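Local coordinates for protein NAD nucleotidase (Haemophilus influenzae, PDB 3ZTV) that degrades NAD to adenosine and nicotinamide riboside in the periplasm, acting as a zinc-dependent pyrophosphatase and 5'-nucleotidase with broad specificity for nicotinamide and adenosine nucleotides, at residues N54-R57 against K58-N62; V123-A126 against N127-P130; L321-L324 against K325-S329; T388-I391 against A392-Y396; D545-S548 against F549-F552. One frame throughout, in Å; residues are numbered along the deposited sequence.

Interaction 1 of 5, residues N54-R57 against K58-N62; sequences NKLR and KKYKN
L56 O takes the N-H of Y60 at 3.1 Å, and a weak bond from K59 N as well, as helix 46-59 runs out. The preceding turn is already stretched, for K58 N reaches N54 O only weakly, at 3.5 Å, and the bond from K59 N to K55 O is weak too. The side chains of L56 and Y60 lie alongside each other and point the same way. L56 CB is 3.9 Å from Y60 CE2, while L56 CD2 sits 3.8 Å from the phenol oxygen, Y60 OH. With Y60 CG turned away from its own carbonyl carbon (chi1 -63°), Y60 CD2 comes 3.3 Å from L56 O, which approaches the ring obliquely. K55 and K58 also run in the same direction, and K58 CG rests 3.2 Å from K55 O. The polar ends lead outward from the turn: K55 NZ forms a salt bridge with D334, Y60 OH bonds D273, and R57 NH1 bonds N94 O. Apolar contact between leucine and tyrosine therefore covers the fraying last turn on one side, while the polar ends of K55, R57 and Y60 tie this surface helix end to separate parts of the chain.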
loop_
_atom_site.group_PDB
_atom_site.type_symbol
_atom_site.label_atom_id
_atom_site.label_comp_id
_atom_site.label_asym_id
_atom_site.label_seq_id
_atom_site.Cartn_x
_atom_site.Cartn_y
_atom_site.Cartn_z
ATOM N N ASN A 54 -1.545 -36.108 15.686
ATOM C CA ASN A 54 -2.502 -37.194 15.559
ATOM C C ASN A 54 -3.225 -37.459 16.869
ATOM O O ASN A 54 -4.440 -37.654 16.886
ATOM C CB ASN A 54 -1.823 -38.475 15.062
ATOM C CG ASN A 54 -1.500 -38.427 13.577
ATOM O OD1 ASN A 54 -2.006 -37.567 12.859
ATOM N ND2 ASN A 54 -0.672 -39.359 13.110
ATOM N N LYS A 55 -2.488 -37.465 17.969
ATOM C CA LYS A 55 -3.106 -37.726 19.259
ATOM C C LYS A 55 -4.001 -36.576 19.712
ATOM O O LYS A 55 -5.091 -36.803 20.242
ATOM C CB LYS A 55 -2.042 -38.039 20.307
ATOM C CG LYS A 55 -1.404 -39.394 20.096
ATOM C CD LYS A 55 -0.442 -39.752 21.204
ATOM C CE LYS A 55 0.917 -39.115 20.984
ATOM N NZ LYS A 55 1.947 -39.710 21.891
ATOM N N LEU A 56 -3.558 -35.340 19.510
ATOM C CA LEU A 56 -4.355 -34.197 19.961
ATOM C C LEU A 56 -5.621 -34.010 19.134
ATOM O O LEU A 56 -6.689 -33.721 19.681
ATOM C CB LEU A 56 -3.533 -32.907 19.989
ATOM C CG LEU A 56 -2.381 -32.887 20.998
ATOM C CD1 LEU A 56 -1.602 -31.574 20.889
ATOM C CD2 LEU A 56 -2.879 -33.116 22.433
ATOM N N ARG A 57 -5.524 -34.193 17.823
ATOM C CA ARG A 57 -6.688 -33.967 16.970
ATOM C C ARG A 57 -7.805 -34.978 17.255
ATOM O O ARG A 57 -8.980 -34.658 17.092
ATOM C CB ARG A 57 -6.311 -33.941 15.482
ATOM C CG ARG A 57 -6.041 -35.298 14.869
ATOM C CD ARG A 57 -5.416 -35.141 13.493
ATOM N NE ARG A 57 -6.353 -34.582 12.517
ATOM C CZ ARG A 57 -5.991 -34.085 11.339
ATOM N NH1 ARG A 57 -4.715 -34.048 10.992
ATOM N NH2 ARG A 57 -6.912 -33.613 10.510
ATOM N N LYS A 58 -7.454 -36.181 17.709
ATOM C CA LYS A 58 -8.480 -37.169 18.052
ATOM C C LYS A 58 -9.083 -36.915 19.432
ATOM O O LYS A 58 -10.198 -37.353 19.715
ATOM C CB LYS A 58 -7.925 -38.588 17.961
ATOM C CG LYS A 58 -7.159 -39.041 19.171
ATOM C CD LYS A 58 -6.346 -40.275 18.842
ATOM C CE LYS A 58 -5.893 -40.989 20.098
ATOM N NZ LYS A 58 -4.637 -41.713 19.869
ATOM N N LYS A 59 -8.346 -36.196 20.274
ATOM C CA LYS A 59 -8.751 -35.888 21.641
ATOM C C LYS A 59 -9.698 -34.687 21.727
ATOM O O LYS A 59 -10.549 -34.614 22.615
ATOM C CB LYS A 59 -7.505 -35.618 22.493
ATOM C CG LYS A 59 -7.807 -35.128 23.895
ATOM C CD LYS A 59 -6.540 -34.927 24.700
ATOM C CE LYS A 59 -6.875 -34.482 26.109
ATOM N NZ LYS A 59 -5.667 -34.386 26.968
ATOM N N TYR A 60 -9.539 -33.745 20.801
ATOM C CA TYR A 60 -10.236 -32.463 20.846
ATOM C C TYR A 60 -11.318 -32.368 19.782
ATOM O O TYR A 60 -11.161 -32.892 18.681
ATOM C CB TYR A 60 -9.253 -31.330 20.579
ATOM C CG TYR A 60 -8.140 -31.150 21.579
ATOM C CD1 TYR A 60 -8.348 -31.319 22.946
ATOM C CD2 TYR A 60 -6.872 -30.779 21.149
ATOM C CE1 TYR A 60 -7.314 -31.127 23.854
ATOM C CE2 TYR A 60 -5.843 -30.583 22.039
ATOM C CZ TYR A 60 -6.063 -30.758 23.386
ATOM O OH TYR A 60 -5.037 -30.560 24.267
ATOM N N LYS A 61 -12.394 -31.661 20.104
ATOM C CA LYS A 61 -13.462 -31.417 19.142
ATOM C C LYS A 61 -13.085 -30.325 18.137
ATOM O O LYS A 61 -12.444 -29.324 18.480
ATOM C CB LYS A 61 -14.748 -31.031 19.870
ATOM C CG LYS A 61 -14.660 -29.703 20.600
ATOM C CD LYS A 61 -15.972 -29.369 21.294
ATOM C CE LYS A 61 -15.899 -28.015 21.980
ATOM N NZ LYS A 61 -17.160 -27.678 22.699
ATOM N N ASN A 62 -13.492 -30.526 16.891
ATOM C CA ASN A 62 -13.274 -29.535 15.840
ATOM C C ASN A 62 -11.822 -29.089 15.665
ATOM O O ASN A 62 -11.525 -27.896 15.697
ATOM C CB ASN A 62 -14.191 -28.328 16.057
ATOM C CG ASN A 62 -15.654 -28.719 16.089
ATOM O OD1 ASN A 62 -16.061 -29.670 15.416
ATOM N ND2 ASN A 62 -16.450 -28.000 16.875
#

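Interaction 2 of 5, residues V123-A126 against N127-P130; sequences VLSA and NVIP
S125 turns its hydroxyl anti to the backbone N (chi1 -172°), which aims OG across the bend at V128. There V128 places CG2 beside its own backbone N, with CG1 in the anti position (chi1 -176°), and V128 CG2 meets S125 OG at 3.3 Å. V128 CB is almost as near, 3.4 Å from S125 OG, making this a close polar-to-apolar packing contact. I129 adds a lighter touch: its CD1 lies 3.8 Å from A126 O. N127 sits at the corner, its OD1 3.9 Å from S125 OG, but its amide is held from outside: OD1 accepts from D159 N and ND2 donates to Y177 O. Both ends of that group are thus satisfied and its rotation is fixed. The backbone N atoms of N127 and V128, by contrast, are buried without a partner. A126 packs on helix 179-191, and I129 meets N188 of the second subunit. The bend links edge strand 123-124 of the seven-stranded sheet to strand 128-130, which pairs antiparallel with 174-176, within the calcineurin-like metallophosphoesterase domain. The V128 side chain lies about 12 Å from a bound zinc ion, so this connection belongs to the surroundings of the dinuclear metal site rather than to its ligands.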
loop_
_atom_site.group_PDB
_atom_site.type_symbol
_atom_site.label_atom_id
_atom_site.label_comp_id
_atom_site.label_asym_id
_atom_site.label_seq_id
_atom_site.Cartn_x
_atom_site.Cartn_y
_atom_site.Cartn_z
ATOM N N VAL A 123 -3.083 -25.214 0.011
ATOM C CA VAL A 123 -2.197 -24.072 0.212
ATOM C C VAL A 123 -2.988 -22.761 0.109
ATOM O O VAL A 123 -3.811 -22.588 -0.804
ATOM C CB VAL A 123 -1.037 -24.071 -0.814
ATOM C CG1 VAL A 123 -0.076 -22.939 -0.530
ATOM C CG2 VAL A 123 -0.309 -25.414 -0.820
ATOM N N LEU A 124 -2.736 -21.835 1.037
ATOM C CA LEU A 124 -3.373 -20.516 1.032
ATOM C C LEU A 124 -2.348 -19.387 1.003
ATOM O O LEU A 124 -1.339 -19.440 1.718
ATOM C CB LEU A 124 -4.223 -20.341 2.291
ATOM C CG LEU A 124 -5.269 -21.402 2.605
ATOM C CD1 LEU A 124 -5.895 -21.126 3.977
ATOM C CD2 LEU A 124 -6.328 -21.444 1.522
ATOM N N SER A 125 -2.625 -18.352 0.213
ATOM C CA SER A 125 -1.841 -17.115 0.258
ATOM C C SER A 125 -2.597 -16.021 -0.491
ATOM O O SER A 125 -2.761 -16.092 -1.717
ATOM C CB SER A 125 -0.441 -17.297 -0.336
ATOM O OG SER A 125 0.323 -16.132 -0.106
ATOM N N ALA A 126 -3.088 -15.032 0.249
ATOM C CA ALA A 126 -3.946 -13.995 -0.323
ATOM C C ALA A 126 -3.187 -12.805 -0.909
ATOM O O ALA A 126 -3.745 -12.090 -1.733
ATOM C CB ALA A 126 -4.955 -13.508 0.715
ATOM N N ASN A 127 -1.939 -12.582 -0.496
ATOM C CA ASN A 127 -1.189 -11.412 -0.954
ATOM C C ASN A 127 -0.023 -11.784 -1.881
ATOM O O ASN A 127 0.829 -10.939 -2.186
ATOM C CB ASN A 127 -0.710 -10.536 0.217
ATOM C CG ASN A 127 0.346 -11.215 1.076
ATOM O OD1 ASN A 127 0.326 -12.430 1.268
ATOM N ND2 ASN A 127 1.257 -10.420 1.612
ATOM N N VAL A 128 0.016 -13.046 -2.318
ATOM C CA VAL A 128 1.015 -13.526 -3.268
ATOM C C VAL A 128 0.218 -14.125 -4.421
ATOM O O VAL A 128 -0.444 -15.157 -4.262
ATOM C CB VAL A 128 1.937 -14.576 -2.624
ATOM C CG1 VAL A 128 3.033 -14.978 -3.602
ATOM C CG2 VAL A 128 2.534 -14.037 -1.320
ATOM N N ILE A 129 0.246 -13.468 -5.579
ATOM C CA ILE A 129 -0.708 -13.779 -6.644
ATOM C C ILE A 129 0.005 -13.949 -7.998
ATOM O O ILE A 129 0.499 -12.977 -8.567
ATOM C CB ILE A 129 -1.822 -12.685 -6.760
ATOM C CG1 ILE A 129 -2.468 -12.410 -5.396
ATOM C CG2 ILE A 129 -2.895 -13.133 -7.734
ATOM C CD1 ILE A 129 -3.547 -11.303 -5.436
ATOM N N PRO A 130 0.073 -15.191 -8.512
ATOM C CA PRO A 130 0.766 -15.382 -9.792
ATOM C C PRO A 130 -0.086 -14.986 -10.994
ATOM O O PRO A 130 -1.302 -15.221 -11.015
ATOM C CB PRO A 130 1.039 -16.890 -9.815
ATOM C CG PRO A 130 1.016 -17.307 -8.373
ATOM C CD PRO A 130 -0.089 -16.463 -7.792
#

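Interaction 3 of 5, residues L321-L324 against K325-S329; sequences LDTL and KSMKS
T323 O and S326 form the polar centre of this helix end. S326 OG donates to T323 O at 2.7 Å, and S326 N adds a second bond to it at 3.2 Å from the same face of the carbonyl plane. The hydroxyl is tilted 23° from the plane, whereas the amide stands well above it. Having OG between the backbone N and the carbonyl carbon (chi1 73°) folds the hydroxyl back onto the preceding turn. Among the backbone bonds, K325 N to L321 O is a regular helical one of 2.9 Å. S326 N reaches D322 O only weakly, and M327 N turns instead to L324 O, three residues back, a tighter i to i+3 bond as the helix ends.

A water provides the link between charges: it donates to D322 OD1 at 2.7 Å and accepts from K325 NZ at 2.8 Å. D322 OD1 and K325 NZ remain 5.0 Å apart, so their attraction is probably softened by the intervening water. The extended K325 chain runs back along the turn, its CG 3.2 Å from L321 O.

The remaining packing is mostly side chain against backbone. M327 CG lies 3.2 Å from T323 O, with SD a little farther from the same oxygen.

T323 OG1 is bonded to N35 and K319 O. Helix 314-325 lays L324 on L34 of strand 28-34, M295 of strand 284-295 and L332 of strand 330-332. Beyond the helix, the chain passes E235, which receives K328 N and S329 N, and enters strand 330-332.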
loop_
_atom_site.group_PDB
_atom_site.type_symbol
_atom_site.label_atom_id
_atom_site.label_comp_id
_atom_site.label_asym_id
_atom_site.label_seq_id
_atom_site.Cartn_x
_atom_site.Cartn_y
_atom_site.Cartn_z
ATOM N N LEU A 321 13.927 -37.203 34.771
ATOM C CA LEU A 321 12.788 -37.731 34.035
ATOM C C LEU A 321 11.472 -37.408 34.732
ATOM O O LEU A 321 10.501 -37.008 34.091
ATOM C CB LEU A 321 12.927 -39.243 33.828
ATOM C CG LEU A 321 14.004 -39.707 32.849
ATOM C CD1 LEU A 321 14.197 -41.222 32.941
ATOM C CD2 LEU A 321 13.660 -39.287 31.426
ATOM N N ASP A 322 11.436 -37.579 36.048
ATOM C CA ASP A 322 10.230 -37.284 36.809
ATOM C C ASP A 322 9.808 -35.825 36.647
ATOM O O ASP A 322 8.619 -35.522 36.493
ATOM C CB ASP A 322 10.422 -37.615 38.289
ATOM C CG ASP A 322 10.420 -39.107 38.559
ATOM O OD1 ASP A 322 9.997 -39.882 37.673
ATOM O OD2 ASP A 322 10.833 -39.510 39.667
ATOM N N THR A 323 10.768 -34.914 36.692
ATOM C CA THR A 323 10.449 -33.502 36.502
ATOM C C THR A 323 9.807 -33.253 35.131
ATOM O O THR A 323 8.753 -32.619 35.030
ATOM C CB THR A 323 11.686 -32.603 36.692
ATOM O OG1 THR A 323 12.104 -32.667 38.061
ATOM C CG2 THR A 323 11.370 -31.160 36.343
ATOM N N LEU A 324 10.428 -33.773 34.080
ATOM C CA LEU A 324 9.897 -33.592 32.734
ATOM C C LEU A 324 8.505 -34.210 32.581
ATOM O O LEU A 324 7.622 -33.620 31.946
ATOM C CB LEU A 324 10.865 -34.178 31.703
ATOM C CG LEU A 324 12.213 -33.454 31.580
ATOM C CD1 LEU A 324 13.158 -34.198 30.652
ATOM C CD2 LEU A 324 12.024 -32.020 31.091
ATOM N N LYS A 325 8.299 -35.392 33.153
ATOM C CA LYS A 325 7.022 -36.089 33.045
ATOM C C LYS A 325 5.897 -35.333 33.753
ATOM O O LYS A 325 4.726 -35.474 33.394
ATOM C CB LYS A 325 7.140 -37.514 33.597
ATOM C CG LYS A 325 7.989 -38.440 32.739
ATOM C CD LYS A 325 8.231 -39.783 33.426
ATOM C CE LYS A 325 8.982 -40.731 32.500
ATOM N NZ LYS A 325 9.425 -41.980 33.183
ATOM N N SER A 326 6.247 -34.520 34.744
ATOM C CA SER A 326 5.238 -33.824 35.529
ATOM C C SER A 326 4.758 -32.540 34.855
ATOM O O SER A 326 3.826 -31.897 35.339
ATOM C CB SER A 326 5.776 -33.510 36.927
ATOM O OG SER A 326 6.736 -32.474 36.877
ATOM N N MET A 327 5.391 -32.163 33.745
ATOM C CA MET A 327 5.084 -30.890 33.098
ATOM C C MET A 327 4.089 -31.008 31.956
ATOM O O MET A 327 4.263 -31.812 31.043
ATOM C CB MET A 327 6.368 -30.231 32.613
ATOM C CG MET A 327 7.349 -30.016 33.734
ATOM S SD MET A 327 8.925 -29.361 33.186
ATOM C CE MET A 327 8.395 -27.800 32.523
ATOM N N LYS A 328 3.052 -30.179 32.016
ATOM C CA LYS A 328 1.982 -30.171 31.028
ATOM C C LYS A 328 2.469 -29.767 29.633
ATOM O O LYS A 328 1.933 -30.226 28.623
ATOM C CB LYS A 328 0.869 -29.223 31.499
ATOM C CG LYS A 328 -0.338 -29.159 30.594
ATOM C CD LYS A 328 -1.529 -28.554 31.326
ATOM C CE LYS A 328 -2.806 -28.779 30.538
ATOM N NZ LYS A 328 -2.854 -30.167 29.993
ATOM N N SER A 329 3.483 -28.909 29.579
ATOM C CA SER A 329 3.929 -28.313 28.317
ATOM C C SER A 329 5.107 -29.050 27.676
ATOM O O SER A 329 5.641 -28.591 26.672
ATOM C CB SER A 329 4.303 -26.846 28.529
ATOM O OG SER A 329 3.261 -26.137 29.194
HETATM O O HOH W 1 10.880 -41.142 35.439
#

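Interaction 4 of 5, residues T388-I391 against A392-Y396; sequences TRFI and AETMY
R389 grips a single carboxylate oxygen of E393 side-on, with NE 2.8 Å and NH2 3.1 Å from OE2. That oxygen lies at the edge of the guanidinium, close to its plane, while the carboxylate plane is turned 40° from it. NE meets OE2 on its anti side; NH2 comes from above the carboxylate. Bends at chi2 in both chains (-96° in R389 and -79° in E393) fold the two groups together across one helical turn. On another part of the helix, T394 OG1 donates to I391 O at 2.7 Å, in the carbonyl plane and on a lone pair, and M395 N shares this acceptor at 3.2 Å. I391 CG2 touches M395 SD at 4.1 Å, and F390 CE1 meets T394 CG2 at the same distance, the F390 and T394 side chains crossing at about a right angle. These are i to i+4 pairings, with one i to i+3 hydroxyl bond, along helix 386-396 of the 5'-nucleotidase C-terminal domain. The helix packs on strands 404-408 and 467-470 of the five-stranded sheet, and the I391 side chain comes about 9 Å from the bound adenosine. Around the ion pair, R389 NH1 is anchored by S564 O, and the Y562 ring makes a cation-pi contact with R389 and packs against E393.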
loop_
_atom_site.group_PDB
_atom_site.type_symbol
_atom_site.label_atom_id
_atom_site.label_comp_id
_atom_site.label_asym_id
_atom_site.label_seq_id
_atom_site.Cartn_x
_atom_site.Cartn_y
_atom_site.Cartn_z
ATOM N N THR A 388 39.033 -18.042 3.724
ATOM C CA THR A 388 38.037 -17.175 4.355
ATOM C C THR A 388 37.381 -16.241 3.335
ATOM O O THR A 388 36.166 -16.019 3.378
ATOM C CB THR A 388 38.631 -16.372 5.524
ATOM O OG1 THR A 388 39.163 -17.283 6.495
ATOM C CG2 THR A 388 37.559 -15.515 6.181
ATOM N N ARG A 389 38.174 -15.694 2.413
ATOM C CA ARG A 389 37.609 -14.916 1.309
ATOM C C ARG A 389 36.605 -15.763 0.521
ATOM O O ARG A 389 35.522 -15.292 0.173
ATOM C CB ARG A 389 38.713 -14.357 0.397
ATOM C CG ARG A 389 38.220 -13.469 -0.742
ATOM C CD ARG A 389 38.068 -14.249 -2.033
ATOM N NE ARG A 389 37.486 -13.452 -3.115
ATOM C CZ ARG A 389 38.173 -12.932 -4.129
ATOM N NH1 ARG A 389 39.486 -13.102 -4.216
ATOM N NH2 ARG A 389 37.539 -12.236 -5.062
ATOM N N PHE A 390 36.957 -17.016 0.255
ATOM C CA PHE A 390 36.046 -17.942 -0.406
ATOM C C PHE A 390 34.714 -18.059 0.350
ATOM O O PHE A 390 33.635 -17.951 -0.240
ATOM C CB PHE A 390 36.714 -19.313 -0.515
ATOM C CG PHE A 390 35.982 -20.285 -1.390
ATOM C CD1 PHE A 390 34.986 -19.858 -2.246
ATOM C CD2 PHE A 390 36.310 -21.631 -1.369
ATOM C CE1 PHE A 390 34.319 -20.752 -3.049
ATOM C CE2 PHE A 390 35.645 -22.533 -2.172
ATOM C CZ PHE A 390 34.646 -22.092 -3.016
ATOM N N ILE A 391 34.791 -18.297 1.655
ATOM C CA ILE A 391 33.574 -18.414 2.447
ATOM C C ILE A 391 32.766 -17.115 2.381
ATOM O O ILE A 391 31.540 -17.143 2.244
ATOM C CB ILE A 391 33.865 -18.827 3.907
ATOM C CG1 ILE A 391 34.528 -20.209 3.939
ATOM C CG2 ILE A 391 32.576 -18.831 4.718
ATOM C CD1 ILE A 391 33.762 -21.257 3.198
ATOM N N ALA A 392 33.446 -15.974 2.459
ATOM C CA ALA A 392 32.754 -14.693 2.318
ATOM C C ALA A 392 32.039 -14.590 0.969
ATOM O O ALA A 392 30.924 -14.069 0.894
ATOM C CB ALA A 392 33.713 -13.521 2.522
ATOM N N GLU A 393 32.664 -15.100 -0.085
ATOM C CA GLU A 393 32.025 -15.109 -1.407
ATOM C C GLU A 393 30.759 -15.979 -1.444
ATOM O O GLU A 393 29.793 -15.637 -2.123
ATOM C CB GLU A 393 33.005 -15.543 -2.508
ATOM C CG GLU A 393 34.223 -14.633 -2.678
ATOM C CD GLU A 393 33.935 -13.353 -3.455
ATOM O OE1 GLU A 393 32.807 -13.174 -3.967
ATOM O OE2 GLU A 393 34.860 -12.516 -3.547
ATOM N N THR A 394 30.760 -17.099 -0.720
ATOM C CA THR A 394 29.567 -17.947 -0.683
ATOM C C THR A 394 28.413 -17.214 0.006
ATOM O O THR A 394 27.253 -17.371 -0.366
ATOM C CB THR A 394 29.827 -19.322 -0.004
ATOM O OG1 THR A 394 29.972 -19.160 1.408
ATOM C CG2 THR A 394 31.080 -20.002 -0.583
ATOM N N MET A 395 28.740 -16.395 0.996
ATOM C CA MET A 395 27.745 -15.589 1.691
ATOM C C MET A 395 27.230 -14.454 0.800
ATOM O O MET A 395 26.036 -14.155 0.770
ATOM C CB MET A 395 28.360 -15.018 2.967
ATOM C CG MET A 395 28.815 -16.093 3.949
ATOM S SD MET A 395 30.100 -15.578 5.105
ATOM C CE MET A 395 29.142 -14.504 6.158
ATOM N N TYR A 396 28.149 -13.818 0.084
ATOM C CA TYR A 396 27.815 -12.704 -0.798
ATOM C C TYR A 396 26.846 -13.152 -1.886
ATOM O O TYR A 396 25.956 -12.403 -2.294
ATOM C CB TYR A 396 29.108 -12.158 -1.401
ATOM C CG TYR A 396 28.963 -11.005 -2.367
ATOM C CD1 TYR A 396 28.918 -9.689 -1.918
ATOM C CD2 TYR A 396 28.912 -11.231 -3.733
ATOM C CE1 TYR A 396 28.809 -8.630 -2.811
ATOM C CE2 TYR A 396 28.808 -10.187 -4.627
ATOM C CZ TYR A 396 28.761 -8.892 -4.160
ATOM O OH TYR A 396 28.653 -7.858 -5.065
#

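Interaction 5 of 5, residues D545-S548 against F549-F552; sequences DAES and FIKF
F549, I550, K551 and F552 each send their backbone N-H to the carbonyl four residues back, on D545, A546, E547 and S548. The bonds are of even length, for example 3.0 Å from K551 N to E547 O, and describe a regular alpha helix. Side-chain contact along the axis is lighter. E547 and I550 lie side by side and point the same way, with the CD1 methyl of I550 3.8 Å from E547 OE1 and 3.7 Å from A546 O. E547 bends at chi2 (-67°), which brings its carboxylate back over that methyl. The carboxylate is buried, yet both oxygens are satisfied: OE1 bonds T79 and OE2 bonds Y427. K551 CG lies 3.4 Å from E547 O before the extended chain carries NZ away to a salt bridge with E398, whose other oxygen accepts S548 OG. F549 and F552 each hold CG anti to the backbone N, chi1 -163° and -175°, and their rings leave the turn for aromatic neighbours. F549 meets F429 edge-to-face, as F552 does F559. At its start the helix adjoins the nucleoside pocket, the D545 side chain being about 6 Å from the bound adenosine. Helix 545-555 follows directly on edge strand 539-544; I550 packs on helix 423-429 and, with E547, on helix 76-79, while S548, F549 and F552 face helix 386-396.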
loop_
_atom_site.group_PDB
_atom_site.type_symbol
_atom_site.label_atom_id
_atom_site.label_comp_id
_atom_site.label_asym_id
_atom_site.label_seq_id
_atom_site.Cartn_x
_atom_site.Cartn_y
_atom_site.Cartn_z
ATOM N N ASP A 545 25.282 -21.648 6.732
ATOM C CA ASP A 545 26.590 -21.494 6.092
ATOM C C ASP A 545 27.006 -22.632 5.153
ATOM O O ASP A 545 27.457 -22.379 4.037
ATOM C CB ASP A 545 27.699 -21.183 7.116
ATOM C CG ASP A 545 27.751 -22.165 8.295
ATOM O OD1 ASP A 545 27.098 -23.228 8.253
ATOM O OD2 ASP A 545 28.478 -21.859 9.272
ATOM N N ALA A 546 26.837 -23.879 5.581
ATOM C CA ALA A 546 27.227 -25.007 4.739
ATOM C C ALA A 546 26.365 -25.047 3.479
ATOM O O ALA A 546 26.840 -25.386 2.390
ATOM C CB ALA A 546 27.122 -26.312 5.511
ATOM N N GLU A 547 25.087 -24.705 3.635
ATOM C CA GLU A 547 24.180 -24.660 2.493
ATOM C C GLU A 547 24.545 -23.539 1.509
ATOM O O GLU A 547 24.389 -23.702 0.302
ATOM C CB GLU A 547 22.719 -24.561 2.953
ATOM C CG GLU A 547 22.241 -25.792 3.734
ATOM C CD GLU A 547 22.171 -27.053 2.886
ATOM O OE1 GLU A 547 22.122 -26.942 1.648
ATOM O OE2 GLU A 547 22.155 -28.165 3.464
ATOM N N SER A 548 25.058 -22.424 2.020
ATOM C CA SER A 548 25.560 -21.359 1.145
ATOM C C SER A 548 26.738 -21.859 0.307
ATOM O O SER A 548 26.840 -21.580 -0.894
ATOM C CB SER A 548 26.003 -20.155 1.974
ATOM O OG SER A 548 24.909 -19.563 2.650
ATOM N N PHE A 549 27.624 -22.615 0.946
ATOM C CA PHE A 549 28.768 -23.180 0.251
ATOM C C PHE A 549 28.315 -24.128 -0.849
ATOM O O PHE A 549 28.823 -24.076 -1.965
ATOM C CB PHE A 549 29.713 -23.885 1.220
ATOM C CG PHE A 549 31.077 -24.127 0.642
ATOM C CD1 PHE A 549 31.278 -25.129 -0.289
ATOM C CD2 PHE A 549 32.143 -23.314 0.985
ATOM C CE1 PHE A 549 32.524 -25.340 -0.840
ATOM C CE2 PHE A 549 33.393 -23.524 0.435
ATOM C CZ PHE A 549 33.579 -24.538 -0.481
ATOM N N ILE A 550 27.342 -24.982 -0.542
ATOM C CA ILE A 550 26.766 -25.871 -1.549
ATOM C C ILE A 550 26.176 -25.102 -2.747
ATOM O O ILE A 550 26.417 -25.459 -3.902
ATOM C CB ILE A 550 25.715 -26.811 -0.922
ATOM C CG1 ILE A 550 26.407 -27.860 -0.056
ATOM C CG2 ILE A 550 24.863 -27.469 -1.991
ATOM C CD1 ILE A 550 25.479 -28.508 0.956
ATOM N N LYS A 551 25.410 -24.046 -2.480
ATOM C CA LYS A 551 24.874 -23.225 -3.574
ATOM C C LYS A 551 25.984 -22.646 -4.451
ATOM O O LYS A 551 25.862 -22.587 -5.678
ATOM C CB LYS A 551 24.043 -22.066 -3.032
ATOM C CG LYS A 551 22.753 -22.457 -2.364
ATOM C CD LYS A 551 21.959 -21.204 -2.039
ATOM C CE LYS A 551 20.745 -21.527 -1.195
ATOM N NZ LYS A 551 19.948 -20.301 -0.900
ATOM N N PHE A 552 27.052 -22.180 -3.818
ATOM C CA PHE A 552 28.166 -21.590 -4.550
ATOM C C PHE A 552 28.785 -22.599 -5.514
ATOM O O PHE A 552 29.047 -22.281 -6.674
ATOM C CB PHE A 552 29.209 -21.031 -3.579
ATOM C CG PHE A 552 30.343 -20.306 -4.253
ATOM C CD1 PHE A 552 31.461 -20.999 -4.678
ATOM C CD2 PHE A 552 30.292 -18.936 -4.450
ATOM C CE1 PHE A 552 32.508 -20.346 -5.301
ATOM C CE2 PHE A 552 31.340 -18.272 -5.066
ATOM C CZ PHE A 552 32.449 -18.982 -5.491
#

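How the interactions relate
Interactions 1 and 3 are surface helix ends on the same side of the chain's centre, with nearest atoms about 6 Å apart. Both use carbonyls of a last turn and lysine-rich, solvent-facing chemistry. Interaction 2 is buried like interactions 4 and 5, but is a bend between strands without hydrogen bonds between its segments; it belongs, with interaction 1, to the calcineurin-like phosphoesterase domain. Interactions 4 and 5 are successive turns of regular helix whose centres lie about 10 Å apart, and they alone touch: F390 packs edge-to-face on F549 and also meets F552, while I391 and T394 complete the apolar seam between helices 386-396 and 545-555, beside the adenosine pocket.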